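Local coordinates for putative arsenate reductase (Streptococcus mutans UA159, PDB 3FZ4), which probably works as a thiol-based arsenate reductase of the ArsC family, built on a thioredoxin-like fold with a redox-active disulfide, at residues L5-Y10 with K96-V101; E9-S14 with A32-K37; K20-D25 with T113-L118; P40-I45 with L87-G92. The protein carries 1 engineered substitution. One frame throughout, in Å; residues are numbered along the deposited sequence. Where two conformers were deposited one is given.

Overall arrangement
Contacts 1 and 2 both start from strand 5-9, share Glu-9 and Tyr-10, and pair this strand with its two neighbours in the sheet, their centres about 8 Å apart. Contact 3 places helix 14-26 against the C-terminal turn, about 12 Å from contact 1 centre to centre, and is tied to both by the salt bridge from Glu-9 OE2 to Lys-20 NZ (2.7 Å). Contact 4 belongs to the helical insert, its centre about 25 Å from that of contact 3. The Cys-13–Cys-16 disulfide lies at the N-terminus of helix 14-26: contact 2 holds Cys-13 and contact 1 brings Arg-97 to it. A sodium ion lies near Pro-98 (contact 1) and is bound by Tyr-115 (contact 3).

Contact 1: residues L5-Y10 with K96-V101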
loop_
_atom_site.group_PDB
_atom_site.type_symbol
_atom_site.label_atom_id
_atom_site.label_comp_id
_atom_site.label_asym_id
_atom_site.label_seq_id
_atom_site.Cartn_x
_atom_site.Cartn_y
_atom_site.Cartn_z
ATOM N N LEU A 5 13.593 0.396 -4.154
ATOM C CA LEU A 5 12.319 -0.232 -3.736
ATOM C C LEU A 5 12.030 -0.036 -2.270
ATOM O O LEU A 5 12.886 -0.264 -1.391
ATOM C CB LEU A 5 12.257 -1.735 -4.021
ATOM C CG LEU A 5 12.345 -2.194 -5.466
ATOM C CD1 LEU A 5 12.351 -3.684 -5.497
ATOM C CD2 LEU A 5 11.170 -1.680 -6.289
ATOM N N THR A 6 10.803 0.409 -2.008
ATOM C CA THR A 6 10.263 0.507 -0.651
ATOM C C THR A 6 9.109 -0.512 -0.531
ATOM O O THR A 6 8.252 -0.589 -1.427
ATOM C CB THR A 6 9.777 1.926 -0.346
ATOM O OG1 THR A 6 10.874 2.814 -0.597
ATOM C CG2 THR A 6 9.339 2.049 1.051
ATOM N N PHE A 7 9.153 -1.313 0.525
ATOM C CA PHE A 7 8.203 -2.402 0.754
ATOM C C PHE A 7 7.459 -2.112 2.054
ATOM O O PHE A 7 8.063 -2.131 3.124
ATOM C CB PHE A 7 8.981 -3.725 0.830
ATOM C CG PHE A 7 8.140 -4.918 1.151
ATOM C CD1 PHE A 7 7.166 -5.382 0.245
ATOM C CD2 PHE A 7 8.333 -5.590 2.368
ATOM C CE1 PHE A 7 6.415 -6.531 0.566
ATOM C CE2 PHE A 7 7.588 -6.739 2.680
ATOM C CZ PHE A 7 6.609 -7.189 1.800
ATOM N N TYR A 8 6.173 -1.797 1.941
ATOM C CA TYR A 8 5.362 -1.517 3.124
ATOM C C TYR A 8 4.662 -2.786 3.581
ATOM O O TYR A 8 3.994 -3.458 2.785
ATOM C CB TYR A 8 4.325 -0.456 2.823
ATOM C CG TYR A 8 4.881 0.920 2.739
ATOM C CD1 TYR A 8 4.986 1.682 3.886
ATOM C CD2 TYR A 8 5.275 1.480 1.524
ATOM C CE1 TYR A 8 5.524 2.956 3.854
ATOM C CE2 TYR A 8 5.781 2.794 1.475
ATOM C CZ TYR A 8 5.903 3.506 2.662
ATOM O OH TYR A 8 6.424 4.796 2.654
ATOM N N GLU A 9 4.808 -3.119 4.859
ATOM C CA GLU A 9 4.359 -4.416 5.381
ATOM C C GLU A 9 3.866 -4.243 6.809
ATOM O O GLU A 9 3.917 -3.156 7.369
ATOM C CB GLU A 9 5.504 -5.441 5.332
ATOM C CG GLU A 9 6.728 -5.005 6.138
ATOM C CD GLU A 9 7.675 -6.139 6.421
ATOM O OE1 GLU A 9 7.240 -7.293 6.326
ATOM O OE2 GLU A 9 8.833 -5.867 6.722
ATOM N N TYR A 10 3.412 -5.334 7.403
ATOM C CA TYR A 10 2.935 -5.360 8.785
ATOM C C TYR A 10 3.194 -6.771 9.331
ATOM O O TYR A 10 3.111 -7.718 8.571
ATOM C CB TYR A 10 1.441 -5.011 8.764
ATOM C CG TYR A 10 0.852 -4.842 10.133
ATOM C CD1 TYR A 10 1.255 -3.800 10.978
ATOM C CD2 TYR A 10 -0.144 -5.707 10.578
ATOM C CE1 TYR A 10 0.704 -3.664 12.282
ATOM C CE2 TYR A 10 -0.715 -5.562 11.848
ATOM C CZ TYR A 10 -0.287 -4.546 12.683
ATOM O OH TYR A 10 -0.847 -4.426 13.939
ATOM N N LYS A 96 -4.193 -0.736 2.026
ATOM C CA LYS A 96 -3.960 -2.074 1.501
ATOM C C LYS A 96 -2.476 -2.418 1.683
ATOM O O LYS A 96 -1.619 -1.544 1.470
ATOM C CB LYS A 96 -4.316 -2.044 0.024
ATOM C CG LYS A 96 -4.125 -3.344 -0.694
ATOM C CD LYS A 96 -4.991 -4.441 -0.127
ATOM C CE LYS A 96 -5.003 -5.619 -1.076
ATOM N NZ LYS A 96 -5.630 -6.843 -0.515
ATOM N N ARG A 97 -2.178 -3.672 2.015
ATOM C CA ARG A 97 -0.770 -4.079 2.184
ATOM C C ARG A 97 -0.619 -5.487 1.610
ATOM O O ARG A 97 -1.618 -6.214 1.512
ATOM C CB ARG A 97 -0.336 -4.050 3.658
ATOM C CG ARG A 97 -1.265 -4.856 4.540
ATOM C CD ARG A 97 -0.780 -4.905 5.946
ATOM N NE ARG A 97 -1.531 -5.869 6.736
ATOM C CZ ARG A 97 -2.483 -5.551 7.604
ATOM N NH1 ARG A 97 -3.075 -6.523 8.285
ATOM N NH2 ARG A 97 -2.811 -4.283 7.814
ATOM N N PRO A 98 0.581 -5.866 1.187
ATOM C CA PRO A 98 1.760 -5.002 1.075
ATOM C C PRO A 98 1.659 -3.969 -0.034
ATOM O O PRO A 98 0.783 -4.050 -0.913
ATOM C CB PRO A 98 2.883 -5.982 0.763
ATOM C CG PRO A 98 2.183 -7.127 0.052
ATOM C CD PRO A 98 0.826 -7.234 0.705
ATOM N N LEU A 99 2.571 -2.997 -0.004
ATOM C CA LEU A 99 2.767 -2.088 -1.129
ATOM C C LEU A 99 4.217 -2.168 -1.536
ATOM O O LEU A 99 5.106 -2.276 -0.685
ATOM C CB LEU A 99 2.527 -0.640 -0.743
ATOM C CG LEU A 99 1.198 -0.285 -0.115
ATOM C CD1 LEU A 99 1.240 1.176 0.368
ATOM C CD2 LEU A 99 0.054 -0.500 -1.105
ATOM N N LEU A 100 4.444 -2.173 -2.845
ATOM C CA LEU A 100 5.784 -2.065 -3.402
ATOM C C LEU A 100 5.879 -0.780 -4.197
ATOM O O LEU A 100 5.027 -0.500 -5.035
ATOM C CB LEU A 100 6.115 -3.299 -4.245
ATOM C CG LEU A 100 7.584 -3.443 -4.641
ATOM C CD1 LEU A 100 8.431 -3.751 -3.431
ATOM C CD2 LEU A 100 7.753 -4.510 -5.709
ATOM N N VAL A 101 6.888 0.018 -3.868
ATOM C CA VAL A 101 7.051 1.381 -4.361
ATOM C C VAL A 101 8.449 1.485 -4.936
ATOM O O VAL A 101 9.396 1.011 -4.330
ATOM C CB VAL A 101 6.819 2.375 -3.216
ATOM C CG1 VAL A 101 6.990 3.823 -3.680
ATOM C CG2 VAL A 101 5.440 2.175 -2.597
#
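Thr-6 to Tyr-8 pair with Leu-99 to Val-101 in antiparallel register, the strand axes 4.7 Å apart at closest approach and 165° between directions. Thr-6 with Val-101 and Tyr-8 with Leu-99 are hydrogen-bonded pairs; Phe-7 with Leu-100 between them is a non-hydrogen-bonded one. Of the four N-H···O=C bonds, the shortest joins Thr-6 N to Val-101 O (2.8 Å) and the longest joins Leu-99 N to Tyr-8 O (3.2 Å), just after the cis peptide before Pro-98.

On the face carrying Phe-7 and Leu-100, the Phe-7 ring and Pro-98 lie side by side, pointing the same way, with CE1 of Phe-7 3.6 Å from CB of Pro-98. CG of Phe-7 is anti to the backbone N (chi1 176°). The other face holds Thr-6, Tyr-8, Leu-99 and Val-101: CB of Tyr-8 packs on CB of Leu-99, while CG2 of Val-101 reaches CE2 of Tyr-8 at the ring edge (4.1 Å). Beyond the strand end, the guanidinium of Arg-97 crosses Tyr-10 with the two planes 44° apart, and CD2 of Tyr-10 lies over the centre of one guanidinium face, 3.7 Å above it. CD of Arg-97 also packs on CB of Tyr-10 (3.6 Å).

Helix 14-26 covers Phe-7 through Ala-19 and Leu-23. A cis-proline opening the strand next to a CxxC helix is a hallmark of thioredoxin folds; here Arg-97 touches Cys-13, so this pairing probably sets the position of the arginine and of the cis-Pro-98 loop relative to the redox disulfide.

Contact 2: residues E9-S14 with A32-K37; sequences EYPKCS and AIDIKK
The loop from strand 5-9 to the CxxC helix begins where Glu-9 pairs in parallel with Asp-34, strands 5-9 and 30-34 being the parallel strands of a beta-alpha-beta unit connected by helix 14-26. Both backbone polar atoms of Glu-9 are bonded to the neighbouring strand and its exit: N donates to Ile-33 O (2.9 Å), and O accepts from Ile-35 N (2.8 Å, 172°). At the end of strand 30-34 the Asp-34 carboxylate reaches forward to the next turn. OD1 takes the N-H of Lys-37 from above the carboxylate plane in an Asx motif, and also lies at the edge of the Tyr-10 ring, in its plane (3.9 Å from CD1). OD2 meets CD of Pro-11 at 3.4 Å, their side chains crossing at about a right angle. In one of two deposited conformers of Lys-36, CB and CD come near CE1 of Tyr-10; with chi3 bent (98°), NZ comes 2.8 Å from OH of Tyr-10, a bond doubtful as a constant feature.

Glu-9 OE2 rests against CB of Ala-32 and forms a salt bridge with Lys-20 NZ of helix 14-26. Ile-33 packs on Tyr-8 of strand 5-9, and the loop carries Cys-13, disulfide-bonded to Cys-16, into the helix.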
loop_
_atom_site.group_PDB
_atom_site.type_symbol
_atom_site.label_atom_id
_atom_site.label_comp_id
_atom_site.label_asym_id
_atom_site.label_seq_id
_atom_site.Cartn_x
_atom_site.Cartn_y
_atom_site.Cartn_z
ATOM N N GLU A 9 4.808 -3.119 4.859
ATOM C CA GLU A 9 4.359 -4.416 5.381
ATOM C C GLU A 9 3.866 -4.243 6.809
ATOM O O GLU A 9 3.917 -3.156 7.369
ATOM C CB GLU A 9 5.504 -5.441 5.332
ATOM C CG GLU A 9 6.728 -5.005 6.138
ATOM C CD GLU A 9 7.675 -6.139 6.421
ATOM O OE1 GLU A 9 7.240 -7.293 6.326
ATOM O OE2 GLU A 9 8.833 -5.867 6.722
ATOM N N TYR A 10 3.412 -5.334 7.403
ATOM C CA TYR A 10 2.935 -5.360 8.785
ATOM C C TYR A 10 3.194 -6.771 9.331
ATOM O O TYR A 10 3.111 -7.718 8.571
ATOM C CB TYR A 10 1.441 -5.011 8.764
ATOM C CG TYR A 10 0.852 -4.842 10.133
ATOM C CD1 TYR A 10 1.255 -3.800 10.978
ATOM C CD2 TYR A 10 -0.144 -5.707 10.578
ATOM C CE1 TYR A 10 0.704 -3.664 12.282
ATOM C CE2 TYR A 10 -0.715 -5.562 11.848
ATOM C CZ TYR A 10 -0.287 -4.546 12.683
ATOM O OH TYR A 10 -0.847 -4.426 13.939
ATOM N N PRO A 11 3.490 -6.918 10.646
ATOM C CA PRO A 11 3.811 -8.275 11.151
ATOM C C PRO A 11 2.688 -9.286 10.990
ATOM O O PRO A 11 2.973 -10.441 10.623
ATOM C CB PRO A 11 4.102 -8.029 12.642
ATOM C CG PRO A 11 4.656 -6.622 12.642
ATOM C CD PRO A 11 3.710 -5.904 11.701
ATOM N N LYS A 12 1.448 -8.888 11.246
ATOM C CA LYS A 12 0.313 -9.812 11.106
ATOM C C LYS A 12 -0.264 -9.646 9.714
ATOM O O LYS A 12 -1.303 -8.997 9.493
ATOM C CB LYS A 12 -0.759 -9.552 12.163
ATOM C CG LYS A 12 -1.822 -10.649 12.207
ATOM C CD LYS A 12 -2.973 -10.357 13.182
ATOM C CE LYS A 12 -4.213 -11.174 12.813
ATOM N NZ LYS A 12 -4.051 -12.626 13.068
ATOM N N CYS A 13 0.452 -10.204 8.756
ATOM C CA CYS A 13 0.078 -10.022 7.352
ATOM C C CYS A 13 0.691 -11.172 6.593
ATOM O O CYS A 13 1.881 -11.173 6.265
ATOM C CB CYS A 13 0.628 -8.702 6.821
ATOM S SG CYS A 13 0.316 -8.396 5.065
ATOM N N SER A 14 -0.129 -12.167 6.283
ATOM C CA SER A 14 0.438 -13.332 5.623
ATOM C C SER A 14 0.907 -13.042 4.185
ATOM O O SER A 14 1.929 -13.628 3.712
ATOM C CB SER A 14 -0.563 -14.484 5.648
ATOM O OG SER A 14 -1.648 -14.200 4.806
ATOM N N ALA A 32 12.263 -2.184 3.957
ATOM C CA ALA A 32 10.998 -2.607 4.542
ATOM C C ALA A 32 10.565 -1.561 5.558
ATOM O O ALA A 32 11.318 -1.190 6.473
ATOM C CB ALA A 32 11.123 -3.985 5.192
ATOM N N ILE A 33 9.319 -1.129 5.442
ATOM C CA ILE A 33 8.748 -0.135 6.350
ATOM C C ILE A 33 7.464 -0.684 6.950
ATOM O O ILE A 33 6.628 -1.231 6.208
ATOM C CB ILE A 33 8.425 1.156 5.602
ATOM C CG1 ILE A 33 9.693 1.749 4.971
ATOM C CG2 ILE A 33 7.741 2.159 6.544
ATOM C CD1 ILE A 33 9.484 3.097 4.312
ATOM N N ASP A 34 7.274 -0.487 8.262
ATOM C CA ASP A 34 6.031 -0.933 8.896
ATOM C C ASP A 34 4.950 0.080 8.610
ATOM O O ASP A 34 5.070 1.248 8.975
ATOM C CB ASP A 34 6.255 -1.153 10.403
ATOM C CG ASP A 34 5.021 -1.696 11.116
ATOM O OD1 ASP A 34 3.983 -1.008 11.105
ATOM O OD2 ASP A 34 5.094 -2.789 11.708
ATOM N N ILE A 35 3.901 -0.363 7.919
ATOM C CA ILE A 35 2.881 0.526 7.428
ATOM C C ILE A 35 2.026 1.144 8.542
ATOM O O ILE A 35 1.453 2.214 8.357
ATOM C CB ILE A 35 2.035 -0.218 6.355
ATOM C CG1 ILE A 35 1.343 0.749 5.413
ATOM C CG2 ILE A 35 1.044 -1.200 6.985
ATOM C CD1 ILE A 35 0.596 0.071 4.255
ATOM N N LYS A 36 1.944 0.473 9.693
ATOM C CA LYS A 36 1.224 1.044 10.822
ATOM C C LYS A 36 2.101 2.072 11.548
ATOM O O LYS A 36 1.633 3.172 11.857
ATOM C CB LYS A 36 0.717 -0.044 11.773
ATOM C CG LYS A 36 -0.149 0.490 12.925
ATOM C CD LYS A 36 -0.778 -0.639 13.749
ATOM C CE LYS A 36 0.011 -0.955 15.029
ATOM N NZ LYS A 36 -0.365 -2.273 15.681
ATOM N N LYS A 37 3.355 1.730 11.808
ATOM C CA LYS A 37 4.211 2.649 12.561
ATOM C C LYS A 37 4.610 3.872 11.753
ATOM O O LYS A 37 4.785 4.962 12.312
ATOM C CB LYS A 37 5.480 1.940 12.973
ATOM C CG LYS A 37 5.284 0.822 13.904
ATOM C CD LYS A 37 6.676 0.333 14.261
ATOM C CE LYS A 37 6.621 -0.883 15.036
ATOM N NZ LYS A 37 8.015 -1.388 15.236
#

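Contact 3: residues K20-D25 with T113-L118; sequences KAELDD and TAYEDL. With NA (sodium ion), chain B.
Glu-22 and Leu-23 of helix 14-26 carry the contact with the 3-10 turn at 115-118, one through its carboxylate and the other through apolar packing. The Glu-22 chain is fully extended from a CG anti to the backbone N (chi1 -172°), and its two oxygens divide the work. OE1 accepts from Tyr-115 N (2.8 Å), met on the syn side and 19° out of the carboxylate plane; OE2 accepts from Glu-116 N (2.9 Å), which approaches from above that plane. Two backbone N-H groups at the start of the turn are thus both satisfied by one side chain, whose OE1 also bonds the hydroxyl of Tyr-111. The planes of the carboxylate and the Tyr-115 ring are nearly parallel, 11° apart, and OE1 lies 3.4 Å from CB of Tyr-115.

Beside it, CD2 of Leu-23 presses on CD2 of Tyr-115 (3.6 Å), forming the tight, buried side. The phenol end continues to the sodium ion, which lies in the ring plane at its edge, 2.7 Å from OH; the carbonyls of Gln-108 and Gly-110 complete the protein ligands.

The looser side is at Glu-116, a solvent-exposed residue whose CB stands 3.5 Å from Glu-22 OE2. OE1 of Glu-116 is 4.7 Å from OE2 of Glu-22, close enough that their like charges would be expected to repel. Ala-114 CB comes 3.6 Å from OE2 of Glu-22.

Tyr-115 packs on Phe-7 of strand 5-9 and on Ala-19, and Leu-23 on Tyr-30 and Phe-7, so the Tyr-115 side chain packs where helix 14-26 meets strand 5-9.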
loop_
_atom_site.group_PDB
_atom_site.type_symbol
_atom_site.label_atom_id
_atom_site.label_comp_id
_atom_site.label_asym_id
_atom_site.label_seq_id
_atom_site.Cartn_x
_atom_site.Cartn_y
_atom_site.Cartn_z
ATOM N N LYS A 20 7.657 -10.676 0.938
ATOM C CA LYS A 20 9.024 -10.407 1.420
ATOM C C LYS A 20 9.932 -11.601 1.122
ATOM O O LYS A 20 11.094 -11.432 0.736
ATOM C CB LYS A 20 8.999 -10.079 2.916
ATOM C CG LYS A 20 10.296 -9.412 3.401
ATOM C CD LYS A 20 10.208 -9.146 4.910
ATOM C CE LYS A 20 11.146 -8.066 5.398
ATOM N NZ LYS A 20 10.769 -7.747 6.814
ATOM N N ALA A 21 9.398 -12.812 1.274
ATOM C CA ALA A 21 10.188 -13.997 0.939
ATOM C C ALA A 21 10.596 -13.950 -0.530
ATOM O O ALA A 21 11.705 -14.367 -0.872
ATOM C CB ALA A 21 9.440 -15.305 1.263
ATOM N N GLU A 22 9.681 -13.531 -1.432
ATOM C CA GLU A 22 10.057 -13.440 -2.841
ATOM C C GLU A 22 11.130 -12.381 -3.076
ATOM O O GLU A 22 12.085 -12.632 -3.836
ATOM C CB GLU A 22 8.843 -13.188 -3.722
ATOM C CG GLU A 22 9.221 -13.293 -5.180
ATOM C CD GLU A 22 8.163 -12.812 -6.149
ATOM O OE1 GLU A 22 7.136 -12.265 -5.698
ATOM O OE2 GLU A 22 8.429 -12.949 -7.374
ATOM N N LEU A 23 10.989 -11.208 -2.450
ATOM C CA LEU A 23 12.054 -10.194 -2.575
ATOM C C LEU A 23 13.404 -10.745 -2.141
ATOM O O LEU A 23 14.417 -10.488 -2.785
ATOM C CB LEU A 23 11.715 -8.959 -1.772
ATOM C CG LEU A 23 10.559 -8.127 -2.278
ATOM C CD1 LEU A 23 10.163 -7.045 -1.261
ATOM C CD2 LEU A 23 10.879 -7.535 -3.633
ATOM N N ASP A 24 13.400 -11.509 -1.047
ATOM C CA ASP A 24 14.661 -12.098 -0.571
ATOM C C ASP A 24 15.212 -13.125 -1.577
ATOM O O ASP A 24 16.406 -13.154 -1.848
ATOM C CB ASP A 24 14.469 -12.704 0.805
ATOM C CG ASP A 24 14.183 -11.651 1.874
ATOM O OD1 ASP A 24 14.581 -10.464 1.702
ATOM O OD2 ASP A 24 13.604 -12.003 2.934
ATOM N N ASP A 25 14.327 -13.958 -2.144
ATOM C CA ASP A 25 14.742 -14.970 -3.112
ATOM C C ASP A 25 15.314 -14.312 -4.375
ATOM O O ASP A 25 16.274 -14.816 -4.972
ATOM C CB ASP A 25 13.545 -15.875 -3.432
ATOM C CG ASP A 25 13.909 -17.047 -4.275
ATOM O OD1 ASP A 25 14.914 -17.684 -3.954
ATOM O OD2 ASP A 25 13.176 -17.329 -5.250
ATOM N N THR A 113 -0.078 -11.298 -7.734
ATOM C CA THR A 113 0.824 -11.788 -8.766
ATOM C C THR A 113 2.247 -11.660 -8.218
ATOM O O THR A 113 2.524 -10.798 -7.386
ATOM C CB THR A 113 0.703 -10.987 -10.087
ATOM O OG1 THR A 113 0.872 -9.601 -9.785
ATOM C CG2 THR A 113 -0.663 -11.188 -10.735
ATOM N N ALA A 114 3.156 -12.498 -8.691
ATOM C CA ALA A 114 4.561 -12.508 -8.224
ATOM C C ALA A 114 5.280 -11.221 -8.628
ATOM O O ALA A 114 5.108 -10.721 -9.752
ATOM C CB ALA A 114 5.262 -13.705 -8.840
ATOM N N TYR A 115 6.124 -10.705 -7.733
ATOM C CA TYR A 115 6.886 -9.502 -8.021
ATOM C C TYR A 115 7.822 -9.686 -9.212
ATOM O O TYR A 115 8.153 -8.713 -9.898
ATOM C CB TYR A 115 7.704 -9.097 -6.803
ATOM C CG TYR A 115 6.931 -8.467 -5.675
ATOM C CD1 TYR A 115 5.704 -7.817 -5.891
ATOM C CD2 TYR A 115 7.460 -8.498 -4.388
ATOM C CE1 TYR A 115 5.044 -7.207 -4.841
ATOM C CE2 TYR A 115 6.824 -7.838 -3.362
ATOM C CZ TYR A 115 5.620 -7.199 -3.587
ATOM O OH TYR A 115 5.027 -6.567 -2.518
ATOM N N GLU A 116 8.305 -10.894 -9.424
ATOM C CA GLU A 116 9.263 -11.086 -10.498
ATOM C C GLU A 116 8.711 -10.638 -11.842
ATOM O O GLU A 116 9.503 -10.171 -12.690
ATOM C CB GLU A 116 9.698 -12.556 -10.580
ATOM C CG GLU A 116 10.811 -12.769 -11.590
ATOM C CD GLU A 116 11.407 -14.161 -11.603
ATOM O OE1 GLU A 116 11.202 -14.925 -10.631
ATOM O OE2 GLU A 116 12.061 -14.460 -12.631
ATOM N N ASP A 117 7.386 -10.759 -12.002
ATOM C CA ASP A 117 6.679 -10.328 -13.233
ATOM C C ASP A 117 6.923 -8.828 -13.536
ATOM O O ASP A 117 6.871 -8.423 -14.705
ATOM C CB ASP A 117 5.157 -10.591 -13.180
ATOM C CG ASP A 117 4.775 -12.070 -12.981
ATOM O OD1 ASP A 117 5.627 -12.979 -12.993
ATOM O OD2 ASP A 117 3.554 -12.299 -12.795
ATOM N N LEU A 118 7.220 -8.012 -12.522
ATOM C CA LEU A 118 7.454 -6.570 -12.728
ATOM C C LEU A 118 8.696 -6.303 -13.583
ATOM O O LEU A 118 8.789 -5.279 -14.269
ATOM C CB LEU A 118 7.572 -5.869 -11.384
ATOM C CG LEU A 118 6.283 -5.896 -10.548
ATOM C CD1 LEU A 118 6.636 -5.523 -9.140
ATOM C CD2 LEU A 118 5.151 -5.018 -11.075
HETATM NA NA NA B . 2.819 -5.198 -3.222
#

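Contact 4: residues P40-I45 with L87-G92; sequences PAASLI and LLASDG
The methyl of Ala-89 is the bump of this contact, pressed into the hollow at the start of helix 42-51. Ala-89 CB meets CB of Ala-42 at 3.6 Å, and the same methyl is bordered by CA of Ala-42, O of Pro-40 and CD1 of Ile-45, the last at 4.0 Å. Because both meeting residues are alanines, the backbones come close: the CA atoms of Ala-42 and Ala-89 stand 5.0 Å apart.

Ile-45 supplies the answering bump. Its CG1 lies anti to the carbonyl carbon (chi1 -64°), and the extended chi2 (170°) carries CD1 against the backbone of helix 81-90, 3.7 Å from Ala-89 N and against CB of Leu-88. The other branch, CG2, meets CD1 of Leu-88 at 3.8 Å, the two side chains crossing obliquely. Ile-45 thus drops a methyl into the groove between Leu-88 and Ala-89, while Ala-89 sits between Ala-42 and Ile-45. The interface is apolar throughout, apart from one water that lies 2.8 Å from Pro-40 O and 2.9 Å from Ala-89 O. Close to that end, Leu-87 O is held twice by Ser-90, through its N and its OG.

Leu-88 also packs on Phe-60 and Ile-95, and Pro-40 on Ile-95, so the two alanines lie at the margin of a larger apolar cluster. Such interlocking between the first turn of helix 42-51 and the last turn of helix 81-90 belongs to the all-helical insertion that, in ArsC proteins, lies between the second and third strands of a thioredoxin-like core.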
loop_
_atom_site.group_PDB
_atom_site.type_symbol
_atom_site.label_atom_id
_atom_site.label_comp_id
_atom_site.label_asym_id
_atom_site.label_seq_id
_atom_site.Cartn_x
_atom_site.Cartn_y
_atom_site.Cartn_z
ATOM N N PRO A 40 3.021 5.807 4.619
ATOM C CA PRO A 40 3.429 6.839 3.646
ATOM C C PRO A 40 2.740 8.188 3.896
ATOM O O PRO A 40 1.625 8.257 4.412
ATOM C CB PRO A 40 3.021 6.254 2.298
ATOM C CG PRO A 40 1.990 5.214 2.629
ATOM C CD PRO A 40 2.271 4.706 4.004
ATOM N N ALA A 41 3.425 9.260 3.509
ATOM C CA ALA A 41 2.913 10.605 3.681
ATOM C C ALA A 41 1.693 10.849 2.802
ATOM O O ALA A 41 1.551 10.269 1.725
ATOM C CB ALA A 41 3.997 11.599 3.329
ATOM N N ALA A 42 0.831 11.744 3.251
ATOM C CA ALA A 42 -0.378 12.049 2.529
ATOM C C ALA A 42 -0.077 12.570 1.149
ATOM O O ALA A 42 -0.768 12.210 0.215
ATOM C CB ALA A 42 -1.241 13.053 3.324
ATOM N N SER A 43 0.926 13.434 0.995
ATOM C CA SER A 43 1.219 13.955 -0.344
ATOM C C SER A 43 1.621 12.831 -1.306
ATOM O O SER A 43 1.296 12.865 -2.501
ATOM C CB SER A 43 2.368 14.962 -0.267
ATOM O OG SER A 43 3.567 14.330 0.195
ATOM N N LEU A 44 2.361 11.859 -0.780
ATOM C CA LEU A 44 2.817 10.711 -1.575
ATOM C C LEU A 44 1.627 9.836 -1.966
ATOM O O LEU A 44 1.471 9.479 -3.130
ATOM C CB LEU A 44 3.837 9.937 -0.755
ATOM C CG LEU A 44 4.439 8.686 -1.394
ATOM C CD1 LEU A 44 4.956 9.012 -2.743
ATOM C CD2 LEU A 44 5.484 8.033 -0.499
ATOM N N ILE A 45 0.767 9.536 -0.999
ATOM C CA ILE A 45 -0.431 8.748 -1.292
ATOM C C ILE A 45 -1.265 9.494 -2.329
ATOM O O ILE A 45 -1.778 8.890 -3.265
ATOM C CB ILE A 45 -1.262 8.509 -0.022
ATOM C CG1 ILE A 45 -0.458 7.668 0.985
ATOM C CG2 ILE A 45 -2.582 7.836 -0.390
ATOM C CD1 ILE A 45 -1.103 7.590 2.343
ATOM N N LEU A 87 -7.091 10.464 4.913
ATOM C CA LEU A 87 -7.628 9.334 5.646
ATOM C C LEU A 87 -6.610 8.193 5.702
ATOM O O LEU A 87 -6.260 7.678 6.767
ATOM C CB LEU A 87 -8.904 8.849 4.967
ATOM C CG LEU A 87 -9.717 7.814 5.725
ATOM C CD1 LEU A 87 -10.019 8.323 7.133
ATOM C CD2 LEU A 87 -11.004 7.577 4.987
ATOM N N LEU A 88 -6.134 7.788 4.533
ATOM C CA LEU A 88 -5.137 6.727 4.446
ATOM C C LEU A 88 -3.863 7.065 5.247
ATOM O O LEU A 88 -3.345 6.213 5.998
ATOM C CB LEU A 88 -4.806 6.460 2.977
ATOM C CG LEU A 88 -5.930 5.784 2.174
ATOM C CD1 LEU A 88 -5.774 5.985 0.673
ATOM C CD2 LEU A 88 -6.045 4.282 2.488
ATOM N N ALA A 89 -3.400 8.326 5.150
ATOM C CA ALA A 89 -2.168 8.724 5.833
ATOM C C ALA A 89 -2.347 8.708 7.337
ATOM O O ALA A 89 -1.381 8.530 8.060
ATOM C CB ALA A 89 -1.741 10.111 5.397
ATOM N N SER A 90 -3.587 8.858 7.791
ATOM C CA SER A 90 -3.894 8.994 9.226
ATOM C C SER A 90 -3.884 7.670 9.962
ATOM O O SER A 90 -3.841 7.645 11.184
ATOM C CB SER A 90 -5.277 9.662 9.425
ATOM O OG SER A 90 -6.340 8.747 9.173
ATOM N N ASP A 91 -3.976 6.552 9.240
ATOM C CA ASP A 91 -4.057 5.234 9.885
ATOM C C ASP A 91 -3.558 4.200 8.907
ATOM O O ASP A 91 -4.285 3.819 7.967
ATOM C CB ASP A 91 -5.485 4.907 10.325
ATOM C CG ASP A 91 -5.618 3.531 10.959
ATOM O OD1 ASP A 91 -4.602 2.829 11.200
ATOM O OD2 ASP A 91 -6.777 3.163 11.254
ATOM N N GLY A 92 -2.328 3.732 9.109
ATOM C CA GLY A 92 -1.766 2.723 8.236
ATOM C C GLY A 92 -2.594 1.453 8.125
ATOM O O GLY A 92 -2.431 0.723 7.148
HETATM O O HOH W 1 1.242 9.288 7.009
#